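Local coordinates for cellulosomal scaffoldin adaptor protein B (Acetivibrio cellulolyticus, PDB 3BWZ) that serves as a scaffoldin of the cellulosome, here through a type II cohesin module, the kind of module that receives a dockerin partner during cellulosome assembly, at residues A57-G65 with A80-F91; L98-P107 with L145-I153. All blocks are in the same frame, centred on the assembly; numbering follows the deposited sequence.

Contact 1: residues A57-G65 with A80-F91; sequences AYTKSTMPG and ADNDLEKGILNF
In the beta-sandwich of this cohesin module, the loop 57-65 lies against the hairpin made by strands 77-83 and 88-94, and Asn82 joins the two. The Asn82 side chain points into a type I turn that runs from Thr59 to Thr62. Its CG stands anti to the carbonyl carbon (chi1 -51°), which turns the amide toward the carbonyls of the turn. Both hydrogens of ND2 are used. Asn82 ND2 donates to Thr59 O at 3.0 Å, nearly straight at 175°. The other hydrogen goes to Thr62 O, also 3.0 Å from Asn82 ND2, on a lone pair. Both acceptors lie in the amide plane, so the two bonds together fix its rotation. Water 3 donates to Asn82 OD1 and to Thr62 O. The backbone adds Asn82 N to Lys60 O at 2.9 Å, with the donor above the carbonyl plane. Water 1 links that same Lys60 O to Asp81 OD1.

The turn carries its own brace. Ser61 N donates to Thr59 OG1, an ST turn, and Thr59 N donates to Thr62 OG1.

Apolar groups pack at both ends of the polar patch. Pro64 CG sits over the centre of one face of the Phe91 ring, 3.5 Å from the centroid and 5° off the normal, a CH-pi contact. At the other end, Leu84 CD1 lies 3.3 Å from Tyr58 O. Tyr58 and Pro64 also touch Val116 of strand 111-120, which places their side of the loop on the interior of the sandwich. The whole is a loop packed on a beta-hairpin of the cohesin beta-sandwich, with one asparagine amide bridging the first and last carbonyls of a type I turn.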
loop_
_atom_site.group_PDB
_atom_site.type_symbol
_atom_site.label_atom_id
_atom_site.label_comp_id
_atom_site.label_asym_id
_atom_site.label_seq_id
_atom_site.Cartn_x
_atom_site.Cartn_y
_atom_site.Cartn_z
ATOM N N ALA A 57 1.088 16.350 5.921
ATOM C CA ALA A 57 -0.125 15.739 5.409
ATOM C C ALA A 57 -0.028 15.468 3.918
ATOM O O ALA A 57 0.410 16.313 3.146
ATOM C CB ALA A 57 -1.317 16.621 5.674
ATOM N N TYR A 58 -0.489 14.304 3.493
ATOM C CA TYR A 58 -0.663 14.056 2.059
ATOM C C TYR A 58 -1.611 15.080 1.493
ATOM O O TYR A 58 -2.606 15.418 2.133
ATOM C CB TYR A 58 -1.308 12.698 1.790
ATOM C CG TYR A 58 -0.421 11.474 1.871
ATOM C CD1 TYR A 58 0.722 11.426 2.666
ATOM C CD2 TYR A 58 -0.760 10.324 1.163
ATOM C CE1 TYR A 58 1.493 10.283 2.747
ATOM C CE2 TYR A 58 0.007 9.185 1.241
ATOM C CZ TYR A 58 1.117 9.153 2.047
ATOM O OH TYR A 58 1.853 7.978 2.137
ATOM N N THR A 59 -1.324 15.500 0.256
ATOM C CA THR A 59 -2.273 16.223 -0.580
ATOM C C THR A 59 -3.002 15.207 -1.471
ATOM O O THR A 59 -2.795 14.006 -1.374
ATOM C CB THR A 59 -1.554 17.218 -1.489
ATOM O OG1 THR A 59 -0.864 16.459 -2.487
ATOM C CG2 THR A 59 -0.602 18.104 -0.696
ATOM N N LYS A 60 -3.827 15.712 -2.378
ATOM C CA LYS A 60 -4.511 14.886 -3.355
ATOM C C LYS A 60 -3.575 14.178 -4.324
ATOM O O LYS A 60 -4.033 13.334 -5.064
ATOM C CB LYS A 60 -5.541 15.724 -4.118
ATOM C CG LYS A 60 -6.713 16.241 -3.305
ATOM C CD LYS A 60 -7.552 17.195 -4.160
ATOM C CE LYS A 60 -8.363 18.152 -3.340
ATOM N NZ LYS A 60 -8.843 19.277 -4.183
ATOM N N SER A 61 -2.296 14.530 -4.349
ATOM C CA SER A 61 -1.334 13.926 -5.279
ATOM C C SER A 61 -0.152 13.215 -4.627
ATOM O O SER A 61 0.674 12.670 -5.330
ATOM C CB SER A 61 -0.804 14.984 -6.260
ATOM O OG SER A 61 -0.126 16.042 -5.610
ATOM N N THR A 62 -0.069 13.211 -3.296
ATOM C CA THR A 62 1.100 12.653 -2.642
ATOM C C THR A 62 1.177 11.134 -2.815
ATOM O O THR A 62 0.213 10.414 -2.593
ATOM C CB THR A 62 1.098 12.965 -1.144
ATOM O OG1 THR A 62 0.929 14.381 -0.946
ATOM C CG2 THR A 62 2.322 12.454 -0.435
ATOM N N MET A 63 2.364 10.682 -3.187
ATOM C CA MET A 63 2.662 9.283 -3.309
ATOM C C MET A 63 3.040 8.685 -1.934
ATOM O O MET A 63 3.664 9.347 -1.125
ATOM C CB MET A 63 3.812 9.174 -4.307
ATOM C CG MET A 63 4.148 7.813 -4.766
ATOM S SD MET A 63 2.908 7.207 -5.915
ATOM C CE MET A 63 3.333 5.465 -5.926
ATOM N N PRO A 64 2.697 7.414 -1.685
ATOM C CA PRO A 64 3.226 6.718 -0.512
ATOM C C PRO A 64 4.745 6.742 -0.451
ATOM O O PRO A 64 5.425 6.949 -1.455
ATOM C CB PRO A 64 2.685 5.295 -0.683
ATOM C CG PRO A 64 1.416 5.505 -1.427
ATOM C CD PRO A 64 1.782 6.544 -2.435
ATOM N N GLY A 65 5.263 6.524 0.739
ATOM C CA GLY A 65 6.690 6.440 0.933
ATOM C C GLY A 65 7.317 5.200 0.337
ATOM O O GLY A 65 6.657 4.180 0.079
ATOM N N ALA A 80 -0.171 9.157 -7.972
ATOM C CA ALA A 80 -1.210 8.985 -6.975
ATOM C C ALA A 80 -2.328 9.969 -7.184
ATOM O O ALA A 80 -2.101 11.109 -7.585
ATOM C CB ALA A 80 -0.651 9.133 -5.544
ATOM N N ASP A 81 -3.531 9.536 -6.839
ATOM C CA ASP A 81 -4.690 10.417 -6.741
ATOM C C ASP A 81 -5.453 10.017 -5.485
ATOM O O ASP A 81 -5.887 8.873 -5.347
ATOM C CB ASP A 81 -5.589 10.341 -7.970
ATOM C CG ASP A 81 -6.706 11.351 -7.912
ATOM O OD1 ASP A 81 -6.410 12.554 -7.799
ATOM O OD2 ASP A 81 -7.875 10.970 -7.927
ATOM N N ASN A 82 -5.561 10.965 -4.555
ATOM C CA ASN A 82 -6.127 10.704 -3.261
ATOM C C ASN A 82 -7.357 11.566 -3.040
ATOM O O ASN A 82 -7.349 12.748 -3.357
ATOM C CB ASN A 82 -5.101 11.037 -2.181
ATOM C CG ASN A 82 -3.759 10.387 -2.432
ATOM O OD1 ASN A 82 -3.700 9.205 -2.778
ATOM N ND2 ASN A 82 -2.662 11.151 -2.233
ATOM N N ASP A 83 -8.395 10.973 -2.478
ATOM C CA ASP A 83 -9.578 11.706 -2.034
ATOM C C ASP A 83 -9.518 11.732 -0.516
ATOM O O ASP A 83 -9.835 10.744 0.149
ATOM C CB ASP A 83 -10.850 11.048 -2.539
ATOM C CG ASP A 83 -12.086 11.835 -2.194
ATOM O OD1 ASP A 83 -12.092 12.561 -1.176
ATOM O OD2 ASP A 83 -13.085 11.707 -2.920
ATOM N N LEU A 84 -9.035 12.840 0.011
ATOM C CA LEU A 84 -8.798 12.977 1.438
ATOM C C LEU A 84 -10.084 13.157 2.237
ATOM O O LEU A 84 -10.096 12.908 3.424
ATOM C CB LEU A 84 -7.846 14.129 1.699
ATOM C CG LEU A 84 -6.512 14.034 0.984
ATOM C CD1 LEU A 84 -5.757 15.332 1.187
ATOM C CD2 LEU A 84 -5.677 12.824 1.448
ATOM N N GLU A 85 -11.168 13.555 1.577
ATOM C CA GLU A 85 -12.465 13.676 2.247
ATOM C C GLU A 85 -13.127 12.329 2.419
ATOM O O GLU A 85 -13.798 12.102 3.418
ATOM C CB GLU A 85 -13.367 14.611 1.462
ATOM C CG GLU A 85 -12.909 16.059 1.554
ATOM C CD GLU A 85 -13.022 16.644 2.951
ATOM O OE1 GLU A 85 -13.956 16.266 3.686
ATOM O OE2 GLU A 85 -12.176 17.490 3.316
ATOM N N LYS A 86 -12.964 11.440 1.441
ATOM C CA LYS A 86 -13.555 10.105 1.508
ATOM C C LYS A 86 -12.604 9.066 2.120
ATOM O O LYS A 86 -13.029 8.012 2.522
ATOM C CB LYS A 86 -14.024 9.639 0.119
ATOM C CG LYS A 86 -15.094 10.536 -0.500
ATOM C CD LYS A 86 -15.774 9.881 -1.698
ATOM C CE LYS A 86 -16.703 10.833 -2.420
ATOM N NZ LYS A 86 -15.958 12.004 -2.973
ATOM N N GLY A 87 -11.321 9.371 2.148
ATOM C CA GLY A 87 -10.320 8.442 2.650
ATOM C C GLY A 87 -9.926 7.384 1.645
ATOM O O GLY A 87 -9.859 6.202 1.988
ATOM N N ILE A 88 -9.597 7.802 0.414
ATOM C CA ILE A 88 -9.203 6.865 -0.637
ATOM C C ILE A 88 -7.831 7.280 -1.171
ATOM O O ILE A 88 -7.650 8.430 -1.563
ATOM C CB ILE A 88 -10.208 6.846 -1.820
ATOM C CG1 ILE A 88 -11.614 6.466 -1.357
ATOM C CG2 ILE A 88 -9.711 5.891 -2.932
ATOM C CD1 ILE A 88 -12.678 6.830 -2.375
ATOM N N LEU A 89 -6.887 6.342 -1.204
ATOM C CA LEU A 89 -5.572 6.549 -1.790
ATOM C C LEU A 89 -5.474 5.573 -2.966
ATOM O O LEU A 89 -5.495 4.360 -2.772
ATOM C CB LEU A 89 -4.445 6.236 -0.789
ATOM C CG LEU A 89 -4.549 6.902 0.586
ATOM C CD1 LEU A 89 -3.377 6.449 1.474
ATOM C CD2 LEU A 89 -4.585 8.420 0.469
ATOM N N ASN A 90 -5.344 6.101 -4.174
ATOM C CA ASN A 90 -5.222 5.277 -5.388
ATOM C C ASN A 90 -3.869 5.620 -5.989
ATOM O O ASN A 90 -3.628 6.765 -6.323
ATOM C CB ASN A 90 -6.401 5.603 -6.333
ATOM C CG ASN A 90 -6.462 4.787 -7.645
ATOM O OD1 ASN A 90 -7.598 4.596 -8.230
ATOM N ND2 ASN A 90 -5.366 4.517 -8.231
ATOM N N PHE A 91 -2.975 4.648 -6.095
ATOM C CA PHE A 91 -1.649 4.932 -6.585
ATOM C C PHE A 91 -1.093 3.773 -7.369
ATOM O O PHE A 91 -1.504 2.629 -7.209
ATOM C CB PHE A 91 -0.699 5.325 -5.437
ATOM C CG PHE A 91 -0.582 4.283 -4.354
ATOM C CD1 PHE A 91 0.404 3.312 -4.385
ATOM C CD2 PHE A 91 -1.480 4.280 -3.277
ATOM C CE1 PHE A 91 0.473 2.352 -3.383
ATOM C CE2 PHE A 91 -1.391 3.340 -2.271
ATOM C CZ PHE A 91 -0.397 2.392 -2.337
HETATM O O HOH W 1 -4.952 14.852 -7.712
HETATM O O HOH W 2 1.074 11.896 -7.999
HETATM O O HOH W 3 -1.254 7.965 -1.987
#

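Contact 2: residues L98-P107 with L145-I153; sequences LDDYRTAAAP and LFDWNGDRI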
loop_
_atom_site.group_PDB
_atom_site.type_symbol
_atom_site.label_atom_id
_atom_site.label_comp_id
_atom_site.label_asym_id
_atom_site.label_seq_id
_atom_site.Cartn_x
_atom_site.Cartn_y
_atom_site.Cartn_z
ATOM N N LEU A 98 11.480 -2.636 -18.473
ATOM C CA LEU A 98 11.280 -4.047 -18.143
ATOM C C LEU A 98 12.268 -4.988 -18.804
ATOM O O LEU A 98 12.625 -5.999 -18.217
ATOM C CB LEU A 98 9.841 -4.462 -18.435
ATOM C CG LEU A 98 8.780 -3.780 -17.564
ATOM C CD1 LEU A 98 7.388 -4.222 -17.971
ATOM C CD2 LEU A 98 9.009 -4.067 -16.074
ATOM N N ASP A 99 12.690 -4.692 -20.022
ATOM C CA ASP A 99 13.688 -5.519 -20.674
ATOM C C ASP A 99 14.942 -5.620 -19.783
ATOM O O ASP A 99 15.462 -6.704 -19.520
ATOM C CB ASP A 99 14.073 -4.891 -22.037
ATOM C CG ASP A 99 12.960 -4.893 -23.074
ATOM O OD1 ASP A 99 11.943 -5.572 -22.899
ATOM O OD2 ASP A 99 13.131 -4.196 -24.110
ATOM N N ASP A 100 15.395 -4.479 -19.293
ATOM C CA ASP A 100 16.577 -4.438 -18.444
ATOM C C ASP A 100 16.341 -5.140 -17.117
ATOM O O ASP A 100 17.224 -5.833 -16.612
ATOM C CB ASP A 100 17.044 -3.011 -18.248
ATOM C CG ASP A 100 17.611 -2.406 -19.530
ATOM O OD1 ASP A 100 18.072 -3.152 -20.427
ATOM O OD2 ASP A 100 17.545 -1.177 -19.627
ATOM N N TYR A 101 15.149 -4.982 -16.551
ATOM C CA TYR A 101 14.810 -5.675 -15.306
ATOM C C TYR A 101 14.833 -7.183 -15.494
ATOM O O TYR A 101 15.404 -7.914 -14.680
ATOM C CB TYR A 101 13.463 -5.146 -14.816
ATOM C CG TYR A 101 12.927 -5.740 -13.528
ATOM C CD1 TYR A 101 13.712 -5.900 -12.399
ATOM C CD2 TYR A 101 11.612 -6.115 -13.445
ATOM C CE1 TYR A 101 13.187 -6.410 -11.224
ATOM C CE2 TYR A 101 11.062 -6.613 -12.280
ATOM C CZ TYR A 101 11.848 -6.767 -11.164
ATOM O OH TYR A 101 11.347 -7.261 -9.981
ATOM N N ARG A 102 14.220 -7.669 -16.567
ATOM C CA ARG A 102 14.282 -9.107 -16.849
ATOM C C ARG A 102 15.719 -9.600 -16.995
ATOM O O ARG A 102 16.088 -10.660 -16.485
ATOM C CB ARG A 102 13.514 -9.461 -18.123
ATOM C CG ARG A 102 12.045 -9.251 -18.005
ATOM C CD ARG A 102 11.273 -9.902 -19.130
ATOM N NE ARG A 102 11.649 -9.386 -20.446
ATOM C CZ ARG A 102 11.141 -8.309 -21.024
ATOM N NH1 ARG A 102 10.210 -7.596 -20.426
ATOM N NH2 ARG A 102 11.551 -7.958 -22.232
ATOM N N THR A 103 16.548 -8.822 -17.676
ATOM C CA THR A 103 17.919 -9.259 -17.957
ATOM C C THR A 103 18.740 -9.400 -16.674
ATOM O O THR A 103 19.592 -10.274 -16.563
ATOM C CB THR A 103 18.567 -8.314 -18.980
ATOM O OG1 THR A 103 17.815 -8.380 -20.198
ATOM C CG2 THR A 103 20.010 -8.707 -19.234
ATOM N N ALA A 104 18.456 -8.565 -15.683
ATOM C CA ALA A 104 19.143 -8.653 -14.399
ATOM C C ALA A 104 18.859 -9.950 -13.643
ATOM O O ALA A 104 19.670 -10.370 -12.805
ATOM C CB ALA A 104 18.800 -7.441 -13.553
ATOM N N ALA A 105 17.723 -10.577 -13.945
ATOM C CA ALA A 105 17.424 -11.925 -13.490
ATOM C C ALA A 105 17.453 -12.049 -11.960
ATOM O O ALA A 105 17.922 -13.043 -11.410
ATOM C CB ALA A 105 18.366 -12.952 -14.156
ATOM N N ALA A 106 16.885 -11.053 -11.287
ATOM C CA ALA A 106 16.809 -11.028 -9.829
ATOM C C ALA A 106 15.487 -10.366 -9.422
ATOM O O ALA A 106 15.449 -9.290 -8.836
ATOM C CB ALA A 106 18.008 -10.290 -9.264
ATOM N N PRO A 107 14.369 -11.018 -9.742
ATOM C CA PRO A 107 13.063 -10.383 -9.530
ATOM C C PRO A 107 12.760 -10.117 -8.055
ATOM O O PRO A 107 13.101 -10.911 -7.172
ATOM C CB PRO A 107 12.070 -11.397 -10.116
ATOM C CG PRO A 107 12.771 -12.701 -10.041
ATOM C CD PRO A 107 14.229 -12.370 -10.306
ATOM N N LEU A 145 -1.431 -6.377 -9.609
ATOM C CA LEU A 145 -0.002 -6.656 -9.606
ATOM C C LEU A 145 0.445 -6.966 -11.018
ATOM O O LEU A 145 -0.292 -7.619 -11.759
ATOM C CB LEU A 145 0.301 -7.835 -8.677
ATOM C CG LEU A 145 -0.290 -7.786 -7.266
ATOM C CD1 LEU A 145 0.167 -9.020 -6.477
ATOM C CD2 LEU A 145 0.018 -6.480 -6.542
ATOM N N PHE A 146 1.626 -6.495 -11.380
ATOM C CA PHE A 146 2.194 -6.701 -12.710
ATOM C C PHE A 146 3.431 -7.572 -12.641
ATOM O O PHE A 146 4.186 -7.489 -11.677
ATOM C CB PHE A 146 2.584 -5.367 -13.354
ATOM C CG PHE A 146 1.443 -4.442 -13.517
ATOM C CD1 PHE A 146 1.284 -3.352 -12.689
ATOM C CD2 PHE A 146 0.515 -4.644 -14.517
ATOM C CE1 PHE A 146 0.206 -2.498 -12.847
ATOM C CE2 PHE A 146 -0.563 -3.776 -14.683
ATOM C CZ PHE A 146 -0.710 -2.728 -13.842
ATOM N N ASP A 147 3.660 -8.360 -13.686
ATOM C CA ASP A 147 4.892 -9.092 -13.858
ATOM C C ASP A 147 5.860 -8.316 -14.757
ATOM O O ASP A 147 5.561 -7.224 -15.262
ATOM C CB ASP A 147 4.625 -10.528 -14.357
ATOM C CG ASP A 147 4.138 -10.607 -15.791
ATOM O OD1 ASP A 147 4.417 -9.701 -16.590
ATOM O OD2 ASP A 147 3.454 -11.620 -16.111
ATOM N N TRP A 148 7.036 -8.878 -14.949
ATOM C CA TRP A 148 8.091 -8.170 -15.648
ATOM C C TRP A 148 7.999 -8.229 -17.160
ATOM O O TRP A 148 8.880 -7.720 -17.837
ATOM C CB TRP A 148 9.473 -8.557 -15.120
ATOM C CG TRP A 148 9.923 -9.959 -15.315
ATOM C CD1 TRP A 148 9.382 -10.928 -16.102
ATOM C CD2 TRP A 148 11.117 -10.517 -14.753
ATOM N NE1 TRP A 148 10.162 -12.053 -16.052
ATOM C CE2 TRP A 148 11.244 -11.817 -15.248
ATOM C CE3 TRP A 148 12.114 -10.014 -13.915
ATOM C CZ2 TRP A 148 12.308 -12.638 -14.900
ATOM C CZ3 TRP A 148 13.175 -10.826 -13.584
ATOM C CH2 TRP A 148 13.267 -12.123 -14.086
ATOM N N ASN A 149 6.931 -8.838 -17.671
ATOM C CA ASN A 149 6.539 -8.660 -19.063
ATOM C C ASN A 149 5.507 -7.558 -19.250
ATOM O O ASN A 149 5.099 -7.283 -20.375
ATOM C CB ASN A 149 5.988 -9.954 -19.648
ATOM C CG ASN A 149 6.986 -11.068 -19.618
ATOM O OD1 ASN A 149 8.149 -10.868 -19.976
ATOM N ND2 ASN A 149 6.566 -12.233 -19.161
ATOM N N GLY A 150 5.068 -6.936 -18.164
ATOM C CA GLY A 150 4.064 -5.889 -18.208
ATOM C C GLY A 150 2.630 -6.406 -18.115
ATOM O O GLY A 150 1.673 -5.629 -18.244
ATOM N N ASP A 151 2.470 -7.703 -17.893
ATOM C CA ASP A 151 1.155 -8.306 -17.801
ATOM C C ASP A 151 0.669 -8.304 -16.371
ATOM O O ASP A 151 1.431 -8.416 -15.437
ATOM C CB ASP A 151 1.182 -9.735 -18.318
ATOM C CG ASP A 151 1.565 -9.817 -19.781
ATOM O OD1 ASP A 151 1.104 -8.956 -20.558
ATOM O OD2 ASP A 151 2.353 -10.715 -20.137
ATOM N N ARG A 152 -0.638 -8.243 -16.206
ATOM C CA ARG A 152 -1.244 -8.402 -14.896
ATOM C C ARG A 152 -1.087 -9.827 -14.421
ATOM O O ARG A 152 -1.200 -10.792 -15.196
ATOM C CB ARG A 152 -2.724 -8.037 -14.907
ATOM C CG ARG A 152 -2.949 -6.565 -15.052
ATOM C CD ARG A 152 -4.422 -6.172 -14.970
ATOM N NE ARG A 152 -5.124 -6.828 -16.041
ATOM C CZ ARG A 152 -5.787 -7.973 -15.987
ATOM N NH1 ARG A 152 -6.034 -8.647 -14.860
ATOM N NH2 ARG A 152 -6.265 -8.427 -17.123
ATOM N N ILE A 153 -0.830 -9.960 -13.132
ATOM C CA ILE A 153 -0.831 -11.240 -12.451
ATOM C C ILE A 153 -2.250 -11.423 -11.957
ATOM O O ILE A 153 -2.670 -10.786 -10.994
ATOM C CB ILE A 153 0.192 -11.223 -11.322
ATOM C CG1 ILE A 153 1.596 -11.009 -11.904
ATOM C CG2 ILE A 153 0.118 -12.512 -10.491
ATOM C CD1 ILE A 153 2.676 -10.735 -10.875
#
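Trp148 lies between the helix 98-104 and the chain that follows it, and most of the contact is made by its indole. Arg102 CG sits over one face of the five-membered ring, 3.5 Å from its centroid and 11° off the normal: a CH-pi contact. Trp148 also presents its edge to the face of Tyr101. The two six-membered rings are 5.5 Å apart at their centroids, with planes at 88°, a T-shaped pair. Farther out on the indole, Pro107 CB meets Trp148 CZ3 at 3.7 Å.

The end of Arg102 turns to the backbone. Its chain bends at chi3 (-60°), and Arg102 NH1 donates to Trp148 O at 2.9 Å. The oxygen lies in the guanidinium plane and the nitrogen in the carbonyl plane. The CD of Arg102 passes 3.4 Å from Asn149 OD1. Leu98 stands one helical turn before Arg102: Leu98 CB lies 3.4 Å from Trp148 O, and its CD1 reaches Gly150 N at 3.6 Å.

Here the short helix 98-104 packs on the loop that leaves strand 143-147, at one end of the cohesin sandwich. That loop begins with a type I turn from Asp147 to Gly150. Asp147 OD1 accepts from Asn149 N, an Asx turn, and from Asp151 N, which comes from the opposite face of the carboxylate. On the helix side, Asp99 OD1 and Arg102 NH2 pair as a salt bridge, but the bond is weak in angle and unusually short, so its geometry is doubtful. Tyr101 OH is bonded to Phe34 O and Glu108 N, and its ring also meets Tyr95 edge-to-face and Phe74.

Contact 1 is partly buried and lies nearer the middle of the module. Contact 2 is a surface contact at one end, its centre about 20 Å from the centre of the chain. The contact centres are about 27 Å apart, and the two do not touch. They follow in series along the chain, with helix 98-104 coming next after strand 88-94. Both reach strand 34-42: contact 1 through strand 88-94, contact 2 through strand 143-147. In contact 1 a side-chain amide and bridging waters bind loop backbone beside apolar packing. Contact 2 relies on one large aromatic side chain, with a single arginine bond to backbone.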